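Local coordinates for anthrone oxidase-like protein (Streptomyces ambofaciens, PDB 5F9P) that probably acts as an oxygenase of the antibiotic biosynthesis monooxygenase family, cleaving a C-C bond to open ring B in atypical angucycline biosynthesis, at residues Asp7-Leu13 against Met96-Val100. Residue numbers count along the deposited sequence, not the author numbering.
Sequences DKHLTVL and MQNEV
Residues 10-13 and 96-100 are extended (phi -80 to -139°, psi 117 to 164°), loop Asp7-His9 leading into the former, and run antiparallel; the axes of these short segments approach to 4.7 Å with 136° between N-to-C directions. Thr11 with Asn98 and Leu13 with Met96 (a selenomethionine) are hydrogen-bonded pairs: Thr11 N-Asn98 O is 3.0 Å, Asn98 N-Thr11 O 2.8 Å, Leu13 N-Met96 O 2.9 Å and Met96 N-Leu13 O 2.8 Å. Between them, Val12 and Gln97 form a non-hydrogen-bonded pair, with a CA-H...O contact from Val12 CA to Met96 O (3.3 Å). Asn98 (chi1 -42°, chi2 -89°) brings its amide nearer strand 10-13, so ND2 also donates to Thr11 O (2.9 Å). On that same face, Leu13 (m, chi2 58°) sets CD1 3.8 Å from Asn98 ND2, while Met96 (m, t, m) brings CE to 4.1 Å from Leu13 CB. Val12 (t) and Gln97 (m, t) lie on the opposite face, packing on Leu69 of helix 66-74, and Gln97 OE1 is hydrogen-bonded to Arg165 NH1. Before Leu10 the segments separate (Asp7 CA-Val100 CA 6.9 Å): a water donates to Asp7 O (2.7 Å) and accepts from Val100 N (3.0 Å), while Thr11 (m) OG1 and Val100 (t) CG2 meet at 3.7 Å. Strands 10-17 and 92-105 thus close an eight-stranded antiparallel barrel characteristic of the dimeric alpha-beta barrel superfamily, built here within one chain.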
loop_
_atom_site.group_PDB
_atom_site.type_symbol
_atom_site.label_atom_id
_atom_site.label_comp_id
_atom_site.label_asym_id
_atom_site.label_seq_id
_atom_site.Cartn_x
_atom_site.Cartn_y
_atom_site.Cartn_z
ATOM N N ASP A 7 -2.676 9.745 -12.161
ATOM C CA ASP A 7 -3.655 9.994 -11.105
ATOM C C ASP A 7 -3.468 11.389 -10.530
ATOM O O ASP A 7 -2.360 11.754 -10.142
ATOM C CB ASP A 7 -3.522 8.957 -9.973
ATOM C CG ASP A 7 -4.112 7.595 -10.342
ATOM O OD1 ASP A 7 -4.743 7.497 -11.421
ATOM O OD2 ASP A 7 -3.956 6.632 -9.540
ATOM N N LYS A 8 -4.546 12.164 -10.465
ATOM C CA LYS A 8 -4.479 13.501 -9.891
ATOM C C LYS A 8 -5.085 13.532 -8.492
ATOM O O LYS A 8 -5.006 14.539 -7.791
ATOM C CB LYS A 8 -5.177 14.519 -10.796
ATOM C CG LYS A 8 -4.391 14.875 -12.055
ATOM C CD LYS A 8 -4.834 16.219 -12.657
ATOM C CE LYS A 8 -6.287 16.193 -13.124
ATOM N NZ LYS A 8 -6.738 17.484 -13.739
ATOM N N HIS A 9 -5.687 12.418 -8.089
ATOM C CA HIS A 9 -6.283 12.305 -6.772
ATOM C C HIS A 9 -5.241 11.876 -5.724
ATOM O O HIS A 9 -4.077 11.625 -6.042
ATOM C CB HIS A 9 -7.434 11.305 -6.821
ATOM C CG HIS A 9 -7.033 9.970 -7.358
ATOM N ND1 HIS A 9 -7.204 9.618 -8.679
ATOM C CD2 HIS A 9 -6.433 8.912 -6.760
ATOM C CE1 HIS A 9 -6.746 8.392 -8.867
ATOM N NE2 HIS A 9 -6.277 7.939 -7.717
ATOM N N LEU A 10 -5.681 11.796 -4.474
ATOM C CA LEU A 10 -4.815 11.472 -3.355
ATOM C C LEU A 10 -4.837 9.971 -3.090
ATOM O O LEU A 10 -5.912 9.351 -3.031
ATOM C CB LEU A 10 -5.287 12.242 -2.116
ATOM C CG LEU A 10 -4.522 12.027 -0.819
ATOM C CD1 LEU A 10 -3.110 12.582 -0.946
ATOM C CD2 LEU A 10 -5.258 12.676 0.336
ATOM N N THR A 11 -3.656 9.376 -2.947
ATOM C CA THR A 11 -3.571 7.959 -2.629
ATOM C C THR A 11 -3.249 7.760 -1.153
ATOM O O THR A 11 -2.182 8.149 -0.676
ATOM C CB THR A 11 -2.536 7.230 -3.512
ATOM O OG1 THR A 11 -2.959 7.286 -4.879
ATOM C CG2 THR A 11 -2.431 5.775 -3.092
ATOM N N VAL A 12 -4.175 7.140 -0.434
ATOM C CA VAL A 12 -4.034 6.975 1.001
ATOM C C VAL A 12 -3.819 5.503 1.354
ATOM O O VAL A 12 -4.612 4.638 0.964
ATOM C CB VAL A 12 -5.274 7.531 1.753
ATOM C CG1 VAL A 12 -5.213 7.192 3.235
ATOM C CG2 VAL A 12 -5.374 9.046 1.558
ATOM N N LEU A 13 -2.728 5.223 2.064
ATOM C CA LEU A 13 -2.476 3.881 2.583
ATOM C C LEU A 13 -2.530 3.859 4.098
ATOM O O LEU A 13 -1.745 4.528 4.774
ATOM C CB LEU A 13 -1.142 3.329 2.088
ATOM C CG LEU A 13 -1.148 2.787 0.654
ATOM C CD1 LEU A 13 -1.587 3.849 -0.357
ATOM C CD2 LEU A 13 0.217 2.252 0.297
HETATM N N MSE A 96 -1.136 7.113 5.793
HETATM C CA MSE A 96 -0.154 7.780 4.953
HETATM C C MSE A 96 -0.751 8.357 3.677
HETATM O O MSE A 96 -1.406 7.651 2.919
HETATM C CB MSE A 96 0.966 6.798 4.612
HETATM C CG MSE A 96 1.836 6.403 5.807
HETATM SE SE MSE A 96 2.975 4.879 5.380
HETATM C CE MSE A 96 1.555 3.524 5.209
ATOM N N GLN A 97 -0.508 9.641 3.433
ATOM C CA GLN A 97 -1.025 10.292 2.237
ATOM C C GLN A 97 0.080 10.401 1.198
ATOM O O GLN A 97 1.181 10.860 1.504
ATOM C CB GLN A 97 -1.591 11.677 2.581
ATOM C CG GLN A 97 -2.597 11.648 3.730
ATOM C CD GLN A 97 -3.055 13.039 4.153
ATOM O OE1 GLN A 97 -3.184 13.933 3.327
ATOM N NE2 GLN A 97 -3.299 13.220 5.444
ATOM N N ASN A 98 -0.218 9.991 -0.031
ATOM C CA ASN A 98 0.791 9.858 -1.069
ATOM C C ASN A 98 0.320 10.347 -2.415
ATOM O O ASN A 98 -0.879 10.490 -2.661
ATOM C CB ASN A 98 1.158 8.380 -1.259
ATOM C CG ASN A 98 1.301 7.650 0.046
ATOM O OD1 ASN A 98 2.384 7.606 0.630
ATOM N ND2 ASN A 98 0.199 7.086 0.529
ATOM N N GLU A 99 1.278 10.564 -3.304
ATOM C CA GLU A 99 0.977 10.696 -4.716
ATOM C C GLU A 99 1.716 9.582 -5.440
ATOM O O GLU A 99 2.731 9.076 -4.954
ATOM C CB GLU A 99 1.378 12.070 -5.247
ATOM C CG GLU A 99 2.856 12.326 -5.281
ATOM C CD GLU A 99 3.179 13.775 -5.660
ATOM O OE1 GLU A 99 4.372 14.093 -5.844
ATOM O OE2 GLU A 99 2.236 14.594 -5.769
ATOM N N VAL A 100 1.183 9.170 -6.582
ATOM C CA VAL A 100 1.790 8.095 -7.341
ATOM C C VAL A 100 2.962 8.674 -8.114
ATOM O O VAL A 100 2.796 9.643 -8.845
ATOM C CB VAL A 100 0.773 7.457 -8.309
ATOM C CG1 VAL A 100 1.468 6.418 -9.205
ATOM C CG2 VAL A 100 -0.370 6.823 -7.521
HETATM O O HOH W 1 -0.726 10.933 -8.123
#